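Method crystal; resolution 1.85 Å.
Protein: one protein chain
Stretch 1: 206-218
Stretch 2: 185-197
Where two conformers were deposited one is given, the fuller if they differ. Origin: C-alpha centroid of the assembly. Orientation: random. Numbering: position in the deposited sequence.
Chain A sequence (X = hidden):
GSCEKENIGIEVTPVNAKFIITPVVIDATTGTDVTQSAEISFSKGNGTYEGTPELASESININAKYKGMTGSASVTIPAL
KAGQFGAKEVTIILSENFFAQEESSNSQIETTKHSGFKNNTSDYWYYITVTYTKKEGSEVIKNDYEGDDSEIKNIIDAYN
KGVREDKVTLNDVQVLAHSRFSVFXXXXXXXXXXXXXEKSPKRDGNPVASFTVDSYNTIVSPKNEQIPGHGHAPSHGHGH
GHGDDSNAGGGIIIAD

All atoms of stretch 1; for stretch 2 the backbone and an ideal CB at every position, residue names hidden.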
# COMPACT_ATOMS: atom_id res chain seq x y z
N ASN A 206 -28.28 9.38 -5.71
CA ASN A 206 -28.59 8.38 -4.70
C ASN A 206 -27.47 7.34 -4.52
O ASN A 206 -26.93 6.87 -5.51
CB ASN A 206 -29.87 7.64 -5.04
CG ASN A 206 -31.07 8.55 -5.03
OD1 ASN A 206 -30.97 9.71 -4.64
ND2 ASN A 206 -32.23 8.02 -5.46
N PRO A 207 -27.13 7.01 -3.25
CA PRO A 207 -26.42 5.75 -3.01
C PRO A 207 -27.34 4.59 -3.40
O PRO A 207 -28.51 4.60 -3.05
CB PRO A 207 -26.13 5.76 -1.51
CG PRO A 207 -27.01 6.85 -0.90
CD PRO A 207 -27.50 7.73 -2.01
N VAL A 208 -26.82 3.67 -4.20
CA VAL A 208 -27.57 2.52 -4.69
C VAL A 208 -27.05 1.18 -4.13
O VAL A 208 -27.64 0.15 -4.41
CB VAL A 208 -27.59 2.42 -6.25
CG1 VAL A 208 -28.24 3.60 -6.83
CG2 VAL A 208 -26.18 2.24 -6.85
N ALA A 209 -25.95 1.20 -3.38
CA ALA A 209 -25.43 -0.00 -2.74
C ALA A 209 -24.29 0.34 -1.75
O ALA A 209 -23.63 1.38 -1.89
CB ALA A 209 -24.92 -0.97 -3.82
N SER A 210 -24.05 -0.56 -0.79
CA SER A 210 -22.94 -0.43 0.16
C SER A 210 -22.23 -1.77 0.29
O SER A 210 -22.87 -2.81 0.31
CB SER A 210 -23.46 -0.01 1.53
OG SER A 210 -22.38 0.07 2.42
N PHE A 211 -20.92 -1.75 0.36
CA PHE A 211 -20.16 -2.99 0.53
C PHE A 211 -18.91 -2.71 1.34
O PHE A 211 -18.45 -1.53 1.43
CB PHE A 211 -19.85 -3.64 -0.81
CG PHE A 211 -18.95 -2.81 -1.73
CD1 PHE A 211 -19.48 -1.79 -2.48
CD2 PHE A 211 -17.62 -3.10 -1.83
CE1 PHE A 211 -18.69 -1.02 -3.32
CE2 PHE A 211 -16.81 -2.36 -2.68
CZ PHE A 211 -17.36 -1.32 -3.43
N THR A 212 -18.40 -3.77 1.98
CA THR A 212 -17.24 -3.63 2.86
C THR A 212 -16.11 -4.50 2.34
O THR A 212 -16.31 -5.67 1.99
CB THR A 212 -17.61 -4.03 4.31
OG1 THR A 212 -18.68 -3.18 4.77
CG2 THR A 212 -16.36 -3.89 5.23
N VAL A 213 -14.92 -3.93 2.32
CA VAL A 213 -13.73 -4.59 1.79
C VAL A 213 -12.60 -4.75 2.82
O VAL A 213 -12.20 -3.77 3.46
CB VAL A 213 -13.17 -3.81 0.64
CG1 VAL A 213 -11.97 -4.55 0.03
CG2 VAL A 213 -14.31 -3.52 -0.41
N ASP A 214 -12.06 -5.96 2.91
CA ASP A 214 -10.79 -6.13 3.61
C ASP A 214 -9.68 -6.17 2.58
O ASP A 214 -9.71 -6.95 1.63
CB ASP A 214 -10.73 -7.44 4.42
CG ASP A 214 -11.47 -7.37 5.75
OD1 ASP A 214 -11.88 -6.27 6.23
OD2 ASP A 214 -11.57 -8.44 6.36
N SER A 215 -8.73 -5.27 2.72
CA SER A 215 -7.61 -5.18 1.80
C SER A 215 -6.30 -5.30 2.61
O SER A 215 -6.21 -4.87 3.77
CB SER A 215 -7.61 -3.87 0.98
OG SER A 215 -7.57 -2.71 1.76
N TYR A 216 -5.31 -5.86 1.94
CA TYR A 216 -4.09 -6.28 2.59
C TYR A 216 -2.91 -5.69 1.90
O TYR A 216 -2.89 -5.62 0.70
CB TYR A 216 -3.95 -7.80 2.58
CG TYR A 216 -5.05 -8.48 3.33
CD1 TYR A 216 -6.27 -8.78 2.71
CD2 TYR A 216 -4.91 -8.77 4.67
CE1 TYR A 216 -7.29 -9.34 3.39
CE2 TYR A 216 -5.94 -9.37 5.38
CZ TYR A 216 -7.12 -9.66 4.72
OH TYR A 216 -8.15 -10.23 5.40
N ASN A 217 -1.92 -5.25 2.67
CA ASN A 217 -0.64 -4.82 2.10
C ASN A 217 0.48 -5.03 3.13
O ASN A 217 0.20 -5.31 4.28
CB ASN A 217 -0.67 -3.37 1.60
CG ASN A 217 -0.75 -2.35 2.71
OD1 ASN A 217 -1.67 -2.34 3.51
ND2 ASN A 217 0.24 -1.46 2.77
N THR A 218 1.71 -4.88 2.70
CA THR A 218 2.85 -5.30 3.52
C THR A 218 3.82 -4.13 3.70
O THR A 218 4.11 -3.40 2.73
CB THR A 218 3.51 -6.49 2.91
OG1 THR A 218 2.57 -7.57 2.75
CG2 THR A 218 4.72 -6.99 3.76
N UNK A 185 8.39 -7.71 9.30
CA UNK A 185 7.42 -7.65 8.22
C UNK A 185 6.04 -7.58 8.85
O UNK A 185 5.66 -8.47 9.62
CB UNK A 185 7.55 -8.85 7.28
N UNK A 186 5.28 -6.53 8.53
CA UNK A 186 3.95 -6.39 9.04
C UNK A 186 2.95 -6.52 7.92
O UNK A 186 3.06 -5.83 6.94
CB UNK A 186 3.79 -5.05 9.76
N UNK A 187 1.96 -7.39 8.11
CA UNK A 187 0.82 -7.49 7.25
C UNK A 187 -0.28 -6.66 7.83
O UNK A 187 -0.69 -6.86 8.95
CB UNK A 187 0.38 -8.94 7.06
N UNK A 188 -0.75 -5.70 7.04
CA UNK A 188 -1.75 -4.73 7.40
C UNK A 188 -3.10 -5.19 6.76
O UNK A 188 -3.12 -5.64 5.59
CB UNK A 188 -1.34 -3.33 6.94
N UNK A 189 -4.16 -5.17 7.56
CA UNK A 189 -5.53 -5.47 7.12
C UNK A 189 -6.33 -4.19 7.25
O UNK A 189 -6.42 -3.64 8.33
CB UNK A 189 -6.16 -6.60 7.93
N UNK A 190 -6.84 -3.68 6.14
CA UNK A 190 -7.56 -2.44 6.13
C UNK A 190 -9.05 -2.80 5.80
O UNK A 190 -9.31 -3.45 4.81
CB UNK A 190 -6.95 -1.46 5.12
N UNK A 191 -9.98 -2.42 6.67
CA UNK A 191 -11.42 -2.61 6.47
C UNK A 191 -12.02 -1.26 6.04
O UNK A 191 -11.92 -0.27 6.77
CB UNK A 191 -12.09 -3.14 7.74
N UNK A 192 -12.61 -1.25 4.85
CA UNK A 192 -13.17 -0.05 4.23
C UNK A 192 -14.61 -0.27 3.79
O UNK A 192 -14.93 -1.31 3.23
CB UNK A 192 -12.32 0.38 3.03
N UNK A 193 -15.44 0.73 4.00
CA UNK A 193 -16.85 0.68 3.63
C UNK A 193 -17.00 1.65 2.48
O UNK A 193 -16.53 2.79 2.57
CB UNK A 193 -17.78 1.03 4.80
N UNK A 194 -17.62 1.19 1.40
CA UNK A 194 -17.86 1.96 0.21
C UNK A 194 -19.35 2.07 -0.05
O UNK A 194 -20.11 1.12 0.18
CB UNK A 194 -17.14 1.34 -0.99
N UNK A 195 -19.76 3.20 -0.62
CA UNK A 195 -21.07 3.29 -1.27
C UNK A 195 -20.87 3.47 -2.77
O UNK A 195 -19.91 4.17 -3.23
CB UNK A 195 -21.90 4.44 -0.69
N UNK A 196 -21.77 2.86 -3.52
CA UNK A 196 -21.86 3.09 -4.93
C UNK A 196 -22.94 4.14 -5.11
O UNK A 196 -24.04 3.97 -4.61
CB UNK A 196 -22.16 1.81 -5.71
N UNK A 197 -22.61 5.23 -5.78
CA UNK A 197 -23.48 6.41 -5.87
C UNK A 197 -23.71 6.82 -7.33
O UNK A 197 -22.82 6.76 -8.15
CB UNK A 197 -22.87 7.58 -5.09

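Stretch 2 runs antiparallel to stretch 1, and its extended backbone sends successive side chains to alternate faces of the sheet.

Position 185 lies at the margin, its ideal CB 4.9 Å from Thr218 CG2; a modest apolar group would suit. It is valine, whose CG1 packs 3.5 Å from Thr218 CG2. Position 186 has no atom of stretch 1 near its CB; it is aspartate, leading away.

Position 187 pairs with Thr218, and its CB stands 5.0 Å from Thr218 OG1, leaving room for a long or flat group. The residue is tyrosine, with CD1 3.6 Å from that OG1.

At 188 the CB lies 3.6 Å from Asn217 OD1, and many unbranched chains could pass. Selenomethionine occupies it, and its end leads away; the backbone N donates to Asn217 O at 2.9 Å.

At 189 the ideal CB lies 3.8 Å from Tyr216 CE2, and further along the same face is the carboxylate of Asp214. A long chain with a positive end would serve both. Lysine lays CD 3.6 Å from Tyr216 OH, and its NZ forms a long salt bridge of 4.0 Å to Asp214 OD2, with a water joining the two.

Position 190 has Ser215 OG 3.6 Å from its CB, favouring a small polar residue. It is threonine; Thr190 OG1 lies 2.7 Å from the oxygen of a water that also sits 2.7 Å from Asn217 OD1, so the water links the two side chains.

At 191 the CB is 3.5 Å from Asp214 OD1, an acceptor calling for a short donor, with Thr212 CG2 nearby. Threonine answers both: OG1 donates to Asp214 OD1 at 2.8 Å, and CG2 meets Thr212 CG2 at 3.5 Å.

The nearest atom of stretch 1 to the CB of 192 is Val213 O, at 4.2 Å; small residues fit. It is serine, its OG sharing a water with Ser215 OG.

Position 193 opposes Thr212; a beta-branched residue is natural, and valine sets CG2 3.7 Å from Thr212 OG1.

At 194 the CB sits 3.6 Å from Phe211 CZ, inviting an apolar or aromatic group. Tyrosine puts CB over the Phe211 ring face, the two rings near parallel but slid apart, while CE1 reaches Val213 CG2 at 3.7 Å.

The ideal CB of 195 lies 4.5 Å from Pro207 CB, tolerating medium chains; it is glutamine, passing beside that proline.

Position 196 has Val208 CG2 at 4.2 Å from CB, an apolar setting for a branched aliphatic. Isoleucine sets CG2 3.7 Å from Val208 CG2 and CG1 3.7 Å from Phe211 CE1, at the ring edge.

Position 197 faces Pro207; an aliphatic fits, and isoleucine brings CG1 4.3 Å from Pro207 CB.

Stretch 2 (185-197) VDYMKTTSVYQII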
# COMPACT_ATOMS: atom_id res chain seq x y z
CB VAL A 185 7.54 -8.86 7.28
CG1 VAL A 185 6.48 -8.80 6.18
CG2 VAL A 185 8.97 -8.94 6.70
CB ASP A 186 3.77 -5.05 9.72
CG ASP A 186 4.53 -4.95 11.05
OD1 ASP A 186 5.73 -4.66 11.01
OD2 ASP A 186 3.94 -5.16 12.11
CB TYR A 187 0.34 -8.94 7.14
CG TYR A 187 1.30 -9.92 6.52
CD1 TYR A 187 2.34 -9.52 5.73
CD2 TYR A 187 1.09 -11.29 6.69
CE1 TYR A 187 3.18 -10.41 5.15
CE2 TYR A 187 1.94 -12.20 6.11
CZ TYR A 187 3.00 -11.73 5.35
OH TYR A 187 3.87 -12.61 4.74
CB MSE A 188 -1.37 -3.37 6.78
CG MSE A 188 0.07 -2.86 7.07
SE MSE A 188 0.37 -2.77 8.97
CE MSE A 188 -1.09 -1.65 9.48
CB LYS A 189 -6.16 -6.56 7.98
CG LYS A 189 -7.61 -6.87 7.52
CD LYS A 189 -8.21 -8.02 8.27
CE LYS A 189 -8.93 -7.58 9.50
NZ LYS A 189 -9.88 -8.67 9.95
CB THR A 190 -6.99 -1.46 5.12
OG1 THR A 190 -5.63 -1.08 5.44
CG2 THR A 190 -7.85 -0.20 5.01
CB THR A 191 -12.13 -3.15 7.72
OG1 THR A 191 -11.42 -4.33 8.18
CG2 THR A 191 -13.68 -3.51 7.41
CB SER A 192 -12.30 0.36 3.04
OG SER A 192 -10.92 0.58 3.41
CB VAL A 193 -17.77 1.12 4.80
CG1 VAL A 193 -19.23 1.29 4.33
CG2 VAL A 193 -17.63 0.16 6.02
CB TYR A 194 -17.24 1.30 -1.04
CG TYR A 194 -15.73 1.22 -1.06
CD1 TYR A 194 -15.07 0.20 -0.41
CD2 TYR A 194 -14.95 2.24 -1.64
CE1 TYR A 194 -13.67 0.15 -0.42
CE2 TYR A 194 -13.57 2.17 -1.61
CZ TYR A 194 -12.96 1.12 -0.99
OH TYR A 194 -11.56 1.07 -0.95
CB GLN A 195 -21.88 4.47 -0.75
CG GLN A 195 -22.39 4.32 0.64
CD GLN A 195 -23.39 5.41 0.96
OE1 GLN A 195 -23.13 6.57 0.72
NE2 GLN A 195 -24.54 5.03 1.45
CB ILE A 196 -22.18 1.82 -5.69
CG1 ILE A 196 -20.99 0.86 -5.54
CG2 ILE A 196 -22.46 2.16 -7.18
CD1 ILE A 196 -21.23 -0.53 -5.99
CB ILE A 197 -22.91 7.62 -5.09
CG1 ILE A 197 -22.67 7.23 -3.64
CG2 ILE A 197 -23.89 8.84 -5.18
CD1 ILE A 197 -21.84 8.24 -2.89
O HOH W 1 -12.59 -8.40 8.87
O HOH W 2 -4.27 -2.87 3.94
O HOH W 3 -10.14 -1.86 2.42
O HOH W 4 -2.59 -0.32 5.51
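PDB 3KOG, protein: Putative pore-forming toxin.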